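Local coordinates for protein citrate lyase, subunit 1 (Methanosaeta concilii, PDB 6HXI) that is one subunit of ATP citrate lyase, which probably uses ATP and coenzyme A to cleave citrate into oxaloacetate and acetyl-CoA, at residues Y119-S124 / Y197-P202; Y9-L14 / L213-K218; D370-V375 / G397-V402. One frame throughout, in Å; residues are numbered along the deposited sequence.

Interaction 1. Residues Y119-S124 / Y197-P202; sequences YVAISS and YVEINP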
ATOM      1  N   TYR C 119      66.482 -15.417 -44.364  1.00 67.11           N
ATOM      2  CA  TYR C 119      65.334 -14.505 -44.405  1.00 64.89           C
ATOM      3  C   TYR C 119      64.043 -15.255 -44.137  1.00 65.70           C
ATOM      4  O   TYR C 119      63.858 -16.352 -44.665  1.00 66.59           O
ATOM      5  CB  TYR C 119      65.292 -13.820 -45.788  1.00 67.51           C
ATOM      6  CG  TYR C 119      63.990 -13.151 -46.166  1.00 68.48           C
ATOM      7  CD1 TYR C 119      63.012 -13.837 -46.883  1.00 70.45           C
ATOM      8  CD2 TYR C 119      63.762 -11.809 -45.872  1.00 69.30           C
ATOM      9  CE1 TYR C 119      61.820 -13.215 -47.259  1.00 71.76           C
ATOM     10  CE2 TYR C 119      62.582 -11.171 -46.255  1.00 69.29           C
ATOM     11  CZ  TYR C 119      61.617 -11.877 -46.954  1.00 77.35           C
ATOM     12  OH  TYR C 119      60.464 -11.248 -47.349  1.00 80.14           O
ATOM     13  N   VAL C 120      63.136 -14.642 -43.369  1.00 59.53           N
ATOM     14  CA  VAL C 120      61.792 -15.165 -43.084  1.00 57.23           C
ATOM     15  C   VAL C 120      60.771 -14.018 -43.041  1.00 58.77           C
ATOM     16  O   VAL C 120      61.013 -12.997 -42.401  1.00 57.25           O
ATOM     17  CB  VAL C 120      61.700 -16.113 -41.841  1.00 60.50           C
ATOM     18  CG1 VAL C 120      62.015 -15.386 -40.533  1.00 59.82           C
ATOM     19  CG2 VAL C 120      60.339 -16.798 -41.762  1.00 59.02           C
ATOM     20  N   ALA C 121      59.633 -14.195 -43.719  1.00 55.43           N
ATOM     21  CA  ALA C 121      58.560 -13.205 -43.711  1.00 53.55           C
ATOM     22  C   ALA C 121      57.174 -13.843 -43.726  1.00 54.85           C
ATOM     23  O   ALA C 121      56.922 -14.795 -44.476  1.00 53.14           O
ATOM     24  CB  ALA C 121      58.712 -12.234 -44.874  1.00 55.40           C
ATOM     25  N   ILE C 122      56.269 -13.311 -42.892  1.00 50.13           N
ATOM     26  CA  ILE C 122      54.896 -13.784 -42.833  1.00 47.88           C
ATOM     27  C   ILE C 122      53.970 -12.624 -43.176  1.00 52.23           C
ATOM     28  O   ILE C 122      54.073 -11.541 -42.612  1.00 50.06           O
ATOM     29  CB  ILE C 122      54.488 -14.558 -41.546  1.00 49.55           C
ATOM     30  CG1 ILE C 122      55.560 -15.583 -41.110  1.00 49.36           C
ATOM     31  CG2 ILE C 122      53.101 -15.246 -41.734  1.00 49.21           C
ATOM     32  CD1 ILE C 122      55.397 -16.082 -39.688  1.00 51.92           C
ATOM     33  N   SER C 123      53.110 -12.863 -44.159  1.00 51.14           N
ATOM     34  CA  SER C 123      52.124 -11.938 -44.696  1.00 51.07           C
ATOM     35  C   SER C 123      50.852 -12.739 -44.909  1.00 54.15           C
ATOM     36  O   SER C 123      50.911 -13.964 -44.986  1.00 54.48           O
ATOM     37  CB  SER C 123      52.611 -11.421 -46.045  1.00 56.91           C
ATOM     38  OG  SER C 123      52.138 -10.108 -46.267  1.00 70.12           O
ATOM     39  N   SER C 124      49.705 -12.075 -45.047  1.00 49.90           N
ATOM     40  CA  SER C 124      48.473 -12.810 -45.293  1.00 48.07           C
ATOM     41  C   SER C 124      47.847 -12.495 -46.639  1.00 51.62           C
ATOM     42  O   SER C 124      48.025 -11.392 -47.156  1.00 51.84           O
ATOM     43  CB  SER C 124      47.479 -12.554 -44.179  1.00 49.18           C
ATOM     44  OG  SER C 124      47.981 -12.988 -42.929  1.00 57.56           O
ATOM     45  N   TYR C 197      51.978  -8.371 -40.656  1.00 46.52           N
ATOM     46  CA  TYR C 197      53.254  -8.535 -41.343  1.00 46.97           C
ATOM     47  C   TYR C 197      54.424  -8.672 -40.358  1.00 49.46           C
ATOM     48  O   TYR C 197      54.507  -7.940 -39.378  1.00 47.29           O
ATOM     49  CB  TYR C 197      53.506  -7.347 -42.287  1.00 49.43           C
ATOM     50  CG  TYR C 197      54.769  -7.486 -43.107  1.00 53.42           C
ATOM     51  CD1 TYR C 197      54.820  -8.335 -44.208  1.00 56.31           C
ATOM     52  CD2 TYR C 197      55.918  -6.769 -42.783  1.00 55.86           C
ATOM     53  CE1 TYR C 197      55.993  -8.504 -44.940  1.00 60.91           C
ATOM     54  CE2 TYR C 197      57.096  -6.910 -43.526  1.00 58.73           C
ATOM     55  CZ  TYR C 197      57.129  -7.781 -44.604  1.00 69.14           C
ATOM     56  OH  TYR C 197      58.277  -7.936 -45.353  1.00 75.13           O
ATOM     57  N   VAL C 198      55.343  -9.593 -40.658  1.00 48.28           N
ATOM     58  CA  VAL C 198      56.584  -9.820 -39.909  1.00 49.37           C
ATOM     59  C   VAL C 198      57.695 -10.152 -40.889  1.00 54.55           C
ATOM     60  O   VAL C 198      57.486 -10.931 -41.820  1.00 53.60           O
ATOM     61  CB  VAL C 198      56.481 -10.820 -38.708  1.00 53.28           C
ATOM     62  CG1 VAL C 198      56.243 -12.263 -39.164  1.00 52.78           C
ATOM     63  CG2 VAL C 198      57.713 -10.750 -37.826  1.00 53.93           C
ATOM     64  N   GLU C 199      58.860  -9.536 -40.704  1.00 54.21           N
ATOM     65  CA  GLU C 199      60.021  -9.776 -41.544  1.00 56.13           C
ATOM     66  C   GLU C 199      61.290  -9.792 -40.707  1.00 62.66           C
ATOM     67  O   GLU C 199      61.602  -8.803 -40.042  1.00 62.86           O
ATOM     68  CB  GLU C 199      60.121  -8.712 -42.634  1.00 59.17           C
ATOM     69  CG  GLU C 199      61.271  -8.908 -43.606  1.00 72.70           C
ATOM     70  CD  GLU C 199      61.699  -7.616 -44.265  1.00110.37           C
ATOM     71  OE1 GLU C 199      60.942  -7.112 -45.126  1.00113.70           O
ATOM     72  OE2 GLU C 199      62.766  -7.081 -43.883  1.00116.00           O
ATOM     73  N   ILE C 200      62.013 -10.921 -40.745  1.00 59.66           N
ATOM     74  CA  ILE C 200      63.297 -11.080 -40.087  1.00 60.43           C
ATOM     75  C   ILE C 200      64.294 -11.257 -41.227  1.00 66.74           C
ATOM     76  O   ILE C 200      64.386 -12.331 -41.839  1.00 65.23           O
ATOM     77  CB  ILE C 200      63.360 -12.183 -39.001  1.00 62.47           C
ATOM     78  CG1 ILE C 200      62.185 -12.036 -37.995  1.00 60.43           C
ATOM     79  CG2 ILE C 200      64.712 -12.097 -38.281  1.00 64.29           C
ATOM     80  CD1 ILE C 200      61.848 -13.278 -37.245  1.00 62.42           C
ATOM     81  N   ASN C 201      64.955 -10.136 -41.563  1.00 65.27           N
ATOM     82  CA  ASN C 201      65.885 -10.025 -42.664  1.00 66.76           C
ATOM     83  C   ASN C 201      67.154  -9.280 -42.239  1.00 74.05           C
ATOM     84  O   ASN C 201      67.226  -8.050 -42.351  1.00 76.37           O
ATOM     85  CB  ASN C 201      65.205  -9.346 -43.871  1.00 66.18           C
ATOM     86  CG  ASN C 201      66.000  -9.382 -45.155  1.00 87.38           C
ATOM     87  OD1 ASN C 201      66.745 -10.329 -45.439  1.00 76.46           O
ATOM     88  ND2 ASN C 201      65.797  -8.379 -45.995  1.00 84.52           N
ATOM     89  N   PRO C 202      68.164 -10.005 -41.725  1.00 69.80           N
ATOM     90  CA  PRO C 202      68.256 -11.466 -41.593  1.00 68.56           C
ATOM     91  C   PRO C 202      68.112 -12.026 -40.157  1.00 72.19           C
ATOM     92  O   PRO C 202      68.046 -11.279 -39.179  1.00 71.09           O
ATOM     93  CB  PRO C 202      69.666 -11.730 -42.151  1.00 72.22           C
ATOM     94  CG  PRO C 202      70.471 -10.453 -41.798  1.00 78.35           C
ATOM     95  CD  PRO C 202      69.457  -9.383 -41.394  1.00 73.37           C
TER

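Interaction 2. Residues Y9-L14 / L213-K218; sequences YDAKNL and LDMVAK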
ATOM      1  N   TYR C   9      62.431  -2.295 -31.945  1.00 59.45           N
ATOM      2  CA  TYR C   9      62.540  -2.430 -30.491  1.00 60.32           C
ATOM      3  C   TYR C   9      61.342  -3.209 -29.932  1.00 64.20           C
ATOM      4  O   TYR C   9      61.536  -4.201 -29.225  1.00 65.07           O
ATOM      5  CB  TYR C   9      62.660  -1.036 -29.831  1.00 63.41           C
ATOM      6  CG  TYR C   9      62.572  -1.051 -28.321  1.00 66.34           C
ATOM      7  CD1 TYR C   9      63.604  -1.573 -27.548  1.00 71.25           C
ATOM      8  CD2 TYR C   9      61.454  -0.546 -27.663  1.00 65.97           C
ATOM      9  CE1 TYR C   9      63.530  -1.590 -26.154  1.00 74.44           C
ATOM     10  CE2 TYR C   9      61.351  -0.593 -26.273  1.00 68.13           C
ATOM     11  CZ  TYR C   9      62.400  -1.104 -25.520  1.00 78.10           C
ATOM     12  OH  TYR C   9      62.340  -1.140 -24.145  1.00 77.85           O
ATOM     13  N   ASP C  10      60.122  -2.799 -30.318  1.00 58.40           N
ATOM     14  CA  ASP C  10      58.854  -3.385 -29.908  1.00 56.36           C
ATOM     15  C   ASP C  10      58.635  -4.797 -30.473  1.00 59.14           C
ATOM     16  O   ASP C  10      58.214  -5.695 -29.731  1.00 57.98           O
ATOM     17  CB  ASP C  10      57.703  -2.441 -30.287  1.00 57.67           C
ATOM     18  CG  ASP C  10      57.756  -1.071 -29.616  1.00 72.81           C
ATOM     19  OD1 ASP C  10      58.102  -1.006 -28.411  1.00 74.09           O
ATOM     20  OD2 ASP C  10      57.382  -0.069 -30.276  1.00 82.98           O
ATOM     21  N   ALA C  11      58.954  -5.003 -31.774  1.00 54.08           N
ATOM     22  CA  ALA C  11      58.809  -6.288 -32.466  1.00 51.45           C
ATOM     23  C   ALA C  11      59.744  -7.369 -31.866  1.00 56.17           C
ATOM     24  O   ALA C  11      59.305  -8.491 -31.593  1.00 53.42           O
ATOM     25  CB  ALA C  11      59.072  -6.104 -33.953  1.00 51.55           C
ATOM     26  N   LYS C  12      61.017  -6.999 -31.622  1.00 55.60           N
ATOM     27  CA  LYS C  12      62.042  -7.861 -31.028  1.00 56.20           C
ATOM     28  C   LYS C  12      61.718  -8.166 -29.568  1.00 60.94           C
ATOM     29  O   LYS C  12      61.970  -9.284 -29.121  1.00 62.21           O
ATOM     30  CB  LYS C  12      63.436  -7.233 -31.157  1.00 60.93           C
ATOM     31  CG  LYS C  12      64.013  -7.364 -32.556  1.00 72.01           C
ATOM     32  CD  LYS C  12      65.330  -6.655 -32.699  1.00 80.86           C
ATOM     33  CE  LYS C  12      66.019  -7.139 -33.946  1.00 92.04           C
ATOM     34  NZ  LYS C  12      67.313  -6.456 -34.163  1.00 98.08           N
ATOM     35  N   ASN C  13      61.151  -7.184 -28.835  1.00 57.37           N
ATOM     36  CA  ASN C  13      60.737  -7.341 -27.439  1.00 57.68           C
ATOM     37  C   ASN C  13      59.591  -8.338 -27.354  1.00 60.39           C
ATOM     38  O   ASN C  13      59.617  -9.197 -26.465  1.00 60.60           O
ATOM     39  CB  ASN C  13      60.345  -6.011 -26.808  1.00 57.20           C
ATOM     40  CG  ASN C  13      60.975  -5.776 -25.459  1.00 88.88           C
ATOM     41  OD1 ASN C  13      60.913  -6.616 -24.546  1.00 87.60           O
ATOM     42  ND2 ASN C  13      61.610  -4.627 -25.305  1.00 82.28           N
ATOM     43  N   LEU C  14      58.616  -8.250 -28.313  1.00 54.70           N
ATOM     44  CA  LEU C  14      57.484  -9.183 -28.433  1.00 52.97           C
ATOM     45  C   LEU C  14      58.039 -10.588 -28.716  1.00 58.02           C
ATOM     46  O   LEU C  14      57.657 -11.548 -28.048  1.00 58.58           O
ATOM     47  CB  LEU C  14      56.483  -8.764 -29.545  1.00 50.42           C
ATOM     48  CG  LEU C  14      55.507  -7.614 -29.230  1.00 54.75           C
ATOM     49  CD1 LEU C  14      54.776  -7.129 -30.485  1.00 51.03           C
ATOM     50  CD2 LEU C  14      54.505  -8.020 -28.184  1.00 59.44           C
ATOM     51  N   LEU C 213      68.353 -10.504 -36.468  1.00 68.76           N
ATOM     52  CA  LEU C 213      69.268  -9.365 -36.611  1.00 70.11           C
ATOM     53  C   LEU C 213      68.567  -8.065 -36.974  1.00 74.38           C
ATOM     54  O   LEU C 213      68.893  -7.015 -36.421  1.00 75.13           O
ATOM     55  CB  LEU C 213      70.426  -9.663 -37.576  1.00 71.97           C
ATOM     56  CG  LEU C 213      71.389 -10.810 -37.174  1.00 76.21           C
ATOM     57  CD1 LEU C 213      72.453 -11.029 -38.242  1.00 77.71           C
ATOM     58  CD2 LEU C 213      72.014 -10.573 -35.801  1.00 76.59           C
ATOM     59  N   ASP C 214      67.613  -8.127 -37.896  1.00 71.35           N
ATOM     60  CA  ASP C 214      66.821  -6.967 -38.305  1.00 71.33           C
ATOM     61  C   ASP C 214      65.377  -7.393 -38.371  1.00 73.62           C
ATOM     62  O   ASP C 214      65.093  -8.525 -38.768  1.00 73.05           O
ATOM     63  CB  ASP C 214      67.309  -6.370 -39.631  1.00 74.98           C
ATOM     64  CG  ASP C 214      68.633  -5.628 -39.505  1.00 90.40           C
ATOM     65  OD1 ASP C 214      68.614  -4.426 -39.145  1.00 92.34           O
ATOM     66  OD2 ASP C 214      69.683  -6.242 -39.774  1.00 98.00           O
ATOM     67  N   MET C 215      64.471  -6.515 -37.921  1.00 68.52           N
ATOM     68  CA  MET C 215      63.046  -6.800 -37.846  1.00 65.85           C
ATOM     69  C   MET C 215      62.160  -5.634 -38.317  1.00 66.95           C
ATOM     70  O   MET C 215      62.433  -4.460 -38.035  1.00 67.76           O
ATOM     71  CB  MET C 215      62.678  -7.227 -36.414  1.00 67.84           C
ATOM     72  CG  MET C 215      61.497  -8.156 -36.343  1.00 69.99           C
ATOM     73  SD  MET C 215      61.381  -8.967 -34.740  1.00 74.53           S
ATOM     74  CE  MET C 215      59.816  -9.766 -34.909  1.00 68.56           C
ATOM     75  N   VAL C 216      61.119  -5.982 -39.074  1.00 59.68           N
ATOM     76  CA  VAL C 216      60.108  -5.074 -39.626  1.00 58.33           C
ATOM     77  C   VAL C 216      58.796  -5.753 -39.308  1.00 58.57           C
ATOM     78  O   VAL C 216      58.645  -6.951 -39.572  1.00 57.16           O
ATOM     79  CB  VAL C 216      60.297  -4.838 -41.154  1.00 62.98           C
ATOM     80  CG1 VAL C 216      59.072  -4.179 -41.785  1.00 61.64           C
ATOM     81  CG2 VAL C 216      61.558  -4.019 -41.433  1.00 65.62           C
ATOM     82  N   ALA C 217      57.872  -5.021 -38.684  1.00 54.47           N
ATOM     83  CA  ALA C 217      56.592  -5.611 -38.305  1.00 52.22           C
ATOM     84  C   ALA C 217      55.464  -4.641 -38.367  1.00 53.58           C
ATOM     85  O   ALA C 217      55.656  -3.440 -38.152  1.00 53.92           O
ATOM     86  CB  ALA C 217      56.673  -6.244 -36.914  1.00 52.35           C
ATOM     87  N   LYS C 218      54.263  -5.175 -38.676  1.00 48.14           N
ATOM     88  CA  LYS C 218      52.995  -4.444 -38.720  1.00 46.22           C
ATOM     89  C   LYS C 218      51.979  -5.217 -37.900  1.00 48.57           C
ATOM     90  O   LYS C 218      51.884  -6.441 -38.019  1.00 46.73           O
ATOM     91  CB  LYS C 218      52.483  -4.307 -40.160  1.00 48.52           C
ATOM     92  CG  LYS C 218      53.124  -3.194 -40.975  1.00 53.43           C
ATOM     93  CD  LYS C 218      52.570  -3.210 -42.385  1.00 56.81           C
ATOM     94  CE  LYS C 218      52.941  -1.980 -43.169  1.00 68.39           C
ATOM     95  NZ  LYS C 218      52.163  -1.938 -44.432  1.00 83.22           N
TER

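Interaction 3. Residues D370-V375 / G397-V402; sequences DIEIYV and GVPIQV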
ATOM      1  N   ASP C 370      37.853  34.510 -41.839  1.00 91.74           N
ATOM      2  CA  ASP C 370      37.206  34.604 -43.167  1.00 91.95           C
ATOM      3  C   ASP C 370      36.827  33.219 -43.715  1.00 92.14           C
ATOM      4  O   ASP C 370      37.032  32.909 -44.893  1.00 91.83           O
ATOM      5  CB  ASP C 370      38.069  35.435 -44.157  1.00 96.91           C
ATOM      6  CG  ASP C 370      37.349  35.995 -45.377  1.00114.89           C
ATOM      7  OD1 ASP C 370      36.213  36.504 -45.218  1.00117.49           O
ATOM      8  OD2 ASP C 370      37.955  35.998 -46.476  1.00122.01           O
ATOM      9  N   ILE C 371      36.273  32.385 -42.827  1.00 85.86           N
ATOM     10  CA  ILE C 371      35.876  31.015 -43.132  1.00 82.41           C
ATOM     11  C   ILE C 371      34.486  30.983 -43.788  1.00 83.79           C
ATOM     12  O   ILE C 371      33.569  31.678 -43.340  1.00 83.70           O
ATOM     13  CB  ILE C 371      36.021  30.098 -41.877  1.00 83.77           C
ATOM     14  CG1 ILE C 371      37.514  29.967 -41.470  1.00 85.14           C
ATOM     15  CG2 ILE C 371      35.381  28.714 -42.089  1.00 81.79           C
ATOM     16  CD1 ILE C 371      37.809  29.326 -40.086  1.00 92.52           C
ATOM     17  N   GLU C 372      34.372  30.198 -44.886  1.00 77.95           N
ATOM     18  CA  GLU C 372      33.159  29.959 -45.671  1.00 76.23           C
ATOM     19  C   GLU C 372      32.797  28.478 -45.545  1.00 75.10           C
ATOM     20  O   GLU C 372      33.647  27.616 -45.783  1.00 74.85           O
ATOM     21  CB  GLU C 372      33.371  30.345 -47.140  1.00 78.91           C
ATOM     22  CG  GLU C 372      33.368  31.842 -47.382  1.00 91.52           C
ATOM     23  CD  GLU C 372      34.133  32.291 -48.611  1.00118.74           C
ATOM     24  OE1 GLU C 372      34.133  31.554 -49.624  1.00 96.39           O
ATOM     25  OE2 GLU C 372      34.717  33.398 -48.566  1.00129.92           O
ATOM     26  N   ILE C 373      31.558  28.191 -45.124  1.00 67.83           N
ATOM     27  CA  ILE C 373      31.086  26.822 -44.896  1.00 64.55           C
ATOM     28  C   ILE C 373      30.206  26.343 -46.050  1.00 66.09           C
ATOM     29  O   ILE C 373      29.304  27.066 -46.465  1.00 67.41           O
ATOM     30  CB  ILE C 373      30.407  26.691 -43.494  1.00 66.52           C
ATOM     31  CG1 ILE C 373      31.401  27.016 -42.360  1.00 67.76           C
ATOM     32  CG2 ILE C 373      29.781  25.310 -43.279  1.00 64.93           C
ATOM     33  CD1 ILE C 373      30.895  27.977 -41.335  1.00 75.07           C
ATOM     34  N   TYR C 374      30.486  25.133 -46.573  1.00 59.32           N
ATOM     35  CA  TYR C 374      29.737  24.503 -47.667  1.00 57.36           C
ATOM     36  C   TYR C 374      29.266  23.118 -47.199  1.00 56.58           C
ATOM     37  O   TYR C 374      30.081  22.293 -46.777  1.00 55.12           O
ATOM     38  CB  TYR C 374      30.585  24.415 -48.955  1.00 59.33           C
ATOM     39  CG  TYR C 374      31.011  25.762 -49.496  1.00 64.33           C
ATOM     40  CD1 TYR C 374      32.079  26.462 -48.932  1.00 67.21           C
ATOM     41  CD2 TYR C 374      30.358  26.336 -50.583  1.00 67.12           C
ATOM     42  CE1 TYR C 374      32.461  27.716 -49.414  1.00 69.43           C
ATOM     43  CE2 TYR C 374      30.741  27.584 -51.082  1.00 70.33           C
ATOM     44  CZ  TYR C 374      31.795  28.267 -50.497  1.00 79.21           C
ATOM     45  OH  TYR C 374      32.169  29.491 -50.997  1.00 86.01           O
ATOM     46  N   VAL C 375      27.941  22.896 -47.222  1.00 50.42           N
ATOM     47  CA  VAL C 375      27.287  21.668 -46.768  1.00 47.62           C
ATOM     48  C   VAL C 375      26.498  20.957 -47.886  1.00 51.55           C
ATOM     49  O   VAL C 375      25.761  21.618 -48.604  1.00 51.83           O
ATOM     50  CB  VAL C 375      26.357  21.958 -45.557  1.00 50.46           C
ATOM     51  CG1 VAL C 375      25.832  20.659 -44.936  1.00 48.46           C
ATOM     52  CG2 VAL C 375      27.048  22.836 -44.509  1.00 50.39           C
ATOM     53  N   GLY C 397      26.961  34.988 -39.057  1.00 88.89           N
ATOM     54  CA  GLY C 397      27.724  36.051 -39.708  1.00 90.36           C
ATOM     55  C   GLY C 397      28.810  35.548 -40.639  1.00 92.92           C
ATOM     56  O   GLY C 397      29.717  36.300 -41.007  1.00 93.47           O
ATOM     57  N   VAL C 398      28.731  34.262 -41.014  1.00 87.48           N
ATOM     58  CA  VAL C 398      29.656  33.590 -41.938  1.00 85.96           C
ATOM     59  C   VAL C 398      28.835  32.914 -43.055  1.00 87.03           C
ATOM     60  O   VAL C 398      27.734  32.421 -42.773  1.00 84.06           O
ATOM     61  CB  VAL C 398      30.665  32.605 -41.256  1.00 87.89           C
ATOM     62  CG1 VAL C 398      31.719  33.348 -40.439  1.00 89.34           C
ATOM     63  CG2 VAL C 398      29.962  31.549 -40.417  1.00 85.05           C
ATOM     64  N   PRO C 399      29.323  32.896 -44.321  1.00 84.07           N
ATOM     65  CA  PRO C 399      28.537  32.260 -45.395  1.00 82.73           C
ATOM     66  C   PRO C 399      28.407  30.736 -45.259  1.00 80.85           C
ATOM     67  O   PRO C 399      29.411  30.026 -45.186  1.00 79.05           O
ATOM     68  CB  PRO C 399      29.273  32.680 -46.685  1.00 86.28           C
ATOM     69  CG  PRO C 399      30.245  33.758 -46.274  1.00 92.92           C
ATOM     70  CD  PRO C 399      30.586  33.450 -44.848  1.00 87.48           C
ATOM     71  N   ILE C 400      27.158  30.243 -45.173  1.00 74.84           N
ATOM     72  CA  ILE C 400      26.878  28.804 -45.069  1.00 71.23           C
ATOM     73  C   ILE C 400      25.947  28.380 -46.226  1.00 74.89           C
ATOM     74  O   ILE C 400      24.736  28.633 -46.177  1.00 75.94           O
ATOM     75  CB  ILE C 400      26.400  28.331 -43.652  1.00 72.03           C
ATOM     76  CG1 ILE C 400      27.403  28.752 -42.544  1.00 72.38           C
ATOM     77  CG2 ILE C 400      26.179  26.814 -43.640  1.00 69.71           C
ATOM     78  CD1 ILE C 400      27.006  28.511 -41.089  1.00 75.50           C
ATOM     79  N   GLN C 401      26.537  27.771 -47.277  1.00 69.69           N
ATOM     80  CA  GLN C 401      25.843  27.259 -48.468  1.00 68.64           C
ATOM     81  C   GLN C 401      25.364  25.845 -48.167  1.00 67.48           C
ATOM     82  O   GLN C 401      26.196  24.962 -47.969  1.00 64.19           O
ATOM     83  CB  GLN C 401      26.790  27.260 -49.674  1.00 71.05           C
ATOM     84  CG  GLN C 401      26.529  28.374 -50.679  1.00 90.51           C
ATOM     85  CD  GLN C 401      26.929  27.928 -52.061  1.00114.43           C
ATOM     86  OE1 GLN C 401      26.395  26.950 -52.606  1.00106.93           O
ATOM     87  NE2 GLN C 401      27.878  28.630 -52.662  1.00112.40           N
ATOM     88  N   VAL C 402      24.027  25.645 -48.089  1.00 64.61           N
ATOM     89  CA  VAL C 402      23.406  24.366 -47.684  1.00 63.03           C
ATOM     90  C   VAL C 402      22.718  23.627 -48.848  1.00 66.71           C
ATOM     91  O   VAL C 402      21.852  24.189 -49.528  1.00 67.33           O
ATOM     92  CB  VAL C 402      22.461  24.569 -46.474  1.00 66.56           C
ATOM     93  CG1 VAL C 402      21.723  23.275 -46.102  1.00 64.69           C
ATOM     94  CG2 VAL C 402      23.233  25.111 -45.272  1.00 66.31           C
TER

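Interaction 1. Residues Y119-S124 / Y197-P202
The Y119 ring overlaps N201 and the aliphatic part of E199. CG of Y119 is anti to the backbone N (chi1 163°). N201 OD1 meets the ring edge, 3.4 Å from Y119 CD2, with the amide nearly perpendicular to the ring. This oxygen also accepts a hydrogen bond from the backbone N of G138. The E199 side chain crosses the ring obliquely, with E199 CG 3.7 Å from Y119 CE2.

The backbones pair antiparallel as central strands of the ATP-grasp sheet. V120/I200 and I122/V198 are hydrogen-bonded pairs, each with two bonds. The straightest bond runs from I200 N to V120 O at 2.8 Å, nearly along the C=O axis. A121/E199 is the non-hydrogen-bonded pair between them. There A121 CA donates a short C-H...O contact of 3.1 Å to V198 O.

V120, I122, V198 and I200 share one face of the sheet. V120 and V198 both hold CG1 in the crowded position between N and the carbonyl carbon. I122 CB lies 3.7 Å from V198 CG1. Helix 173-192 covers this face through I183, F182, L186 and Y190.

The other face is more polar. Y197 OH donates to E199 OE1 at 2.8 Å. The oxygen lies at the ring edge, in the ring plane, and receives the bond on its anti lone pair. S123 OG sits at the other end of the ring, 3.8 Å from Y197 CD1. An alanine at Y197 would remove the ring and hydroxyl, and would probably leave the E199 carboxylate less firmly positioned. The hydroxyl bond is likely to stabilise the charged form of E199, while the opposite face is held by apolar contact.

Interaction 2. Residues Y9-L14 / L213-K218
K12, M215 and A11 bury the most surface here, where helix 8-18 crosses strand 209-220 of the ATP-grasp domain. The helix and strand segments run at 90° to each other, 7.8 Å apart at closest approach.

K12 is fully extended beyond CG. This carries its ammonium along the helix flank to the backbone at L213, just before the regular strand part 215-218. K12 NZ donates to L213 O at 2.8 Å. It approaches from above the carbonyl plane, 67° out of it, and so does not lie on a lone pair. Two salt bridges, to E8 and E109, hold the same nitrogen.

M215 stretches the other way, so the two long chains slide past each other. Its CG is anti to the backbone N, and the rest of the chain is extended. The sulfur lies in the angle between two helix residues: M215 SD is 3.8 Å from A11 CB and also 3.8 Å from K12 CG. Beyond it, M215 CE reaches to 3.6 Å from A11 O.

A11 presents its methyl to the strand. Besides the sulfur, A11 CB meets A217 CB at 3.8 Å. With only methyls at that point, the two backbones come close, and I6 packs against both alanines.

The contact thus joins an apolar patch to a buried charge. Two carboxylates and one carbonyl surround the K12 ammonium, which would probably keep it protonated despite its burial.

Interaction 3. Residues D370-V375 / G397-V402
Strands 371-376 and 400-403 are the two parallel strands of a beta-alpha-beta unit, joined through helix 382-396. They belong to the parallel sheet of the citrate-binding region, whose family is related to succinyl-CoA synthetase.

D370 ends the preceding helix. It has positive phi and closes a Schellman motif, after which the chain turns into the strand. I371 sends its side chain toward L366 of helix 363-368. Its carbonyl oxygen faces V398: I371 O lies 3.7 Å from V398 CB.

E372 crosses P399 obliquely, with E372 CG 3.8 Å from P399 CG. Its carboxylate turns along its own strand and accepts a bond from Y374 OH through the anti lone pair of OE1. That bond is fairly long, at 3.2 Å between Y374 OH and E372 OE1.

I373 has the largest surface buried by the contact. I373 N donates to P399 O at 2.8 Å, nearly along the C=O axis. I373 O accepts from Q401 N at 3.0 Å, so this one residue bonds to both sides of I400. The I373 side chain lies alongside I400, pointing the same way, with I373 CB 3.8 Å from I400 CG1. Its CD1 also meets V398 CG2.

Y374 points to the other face, where I412 and A416 of helix 412-417 pack on it. V375 returns to the face of I373, and its CG2 approaches that of I400. M389 of helix 382-396 covers both V375 and I400. V375 N gives the third ladder bond, 2.8 Å to Q401 O and almost straight.

The two branches of the Q401 amide have different partners. OE1 bonds to H403 NE2, while Q401 NE2 lies at the edge of the tyrosine ring, near its plane, 3.4 Å from Y374 CE2.

From the N terminus, helix 8-18 opens interaction 2. Strand 118-125 then opens interaction 1, which closes first, at 197-202. Interaction 2 closes soon after, at 213-218, so its long loop encloses interaction 1. The two share one antiparallel sheet: strands 195-206 and 209-220 are neighbours, and E199 N probably bonds to V216 O. Together they tie the N-terminal helix and the central strands of the ATP-grasp domain. Interaction 3 follows in series, closing a short loop between 370-375 and 397-402. It lies in the citrate-binding region, on the opposite side of the chain's centre, with nearest atoms about 38 Å from interaction 1 and about 33 Å from interaction 2.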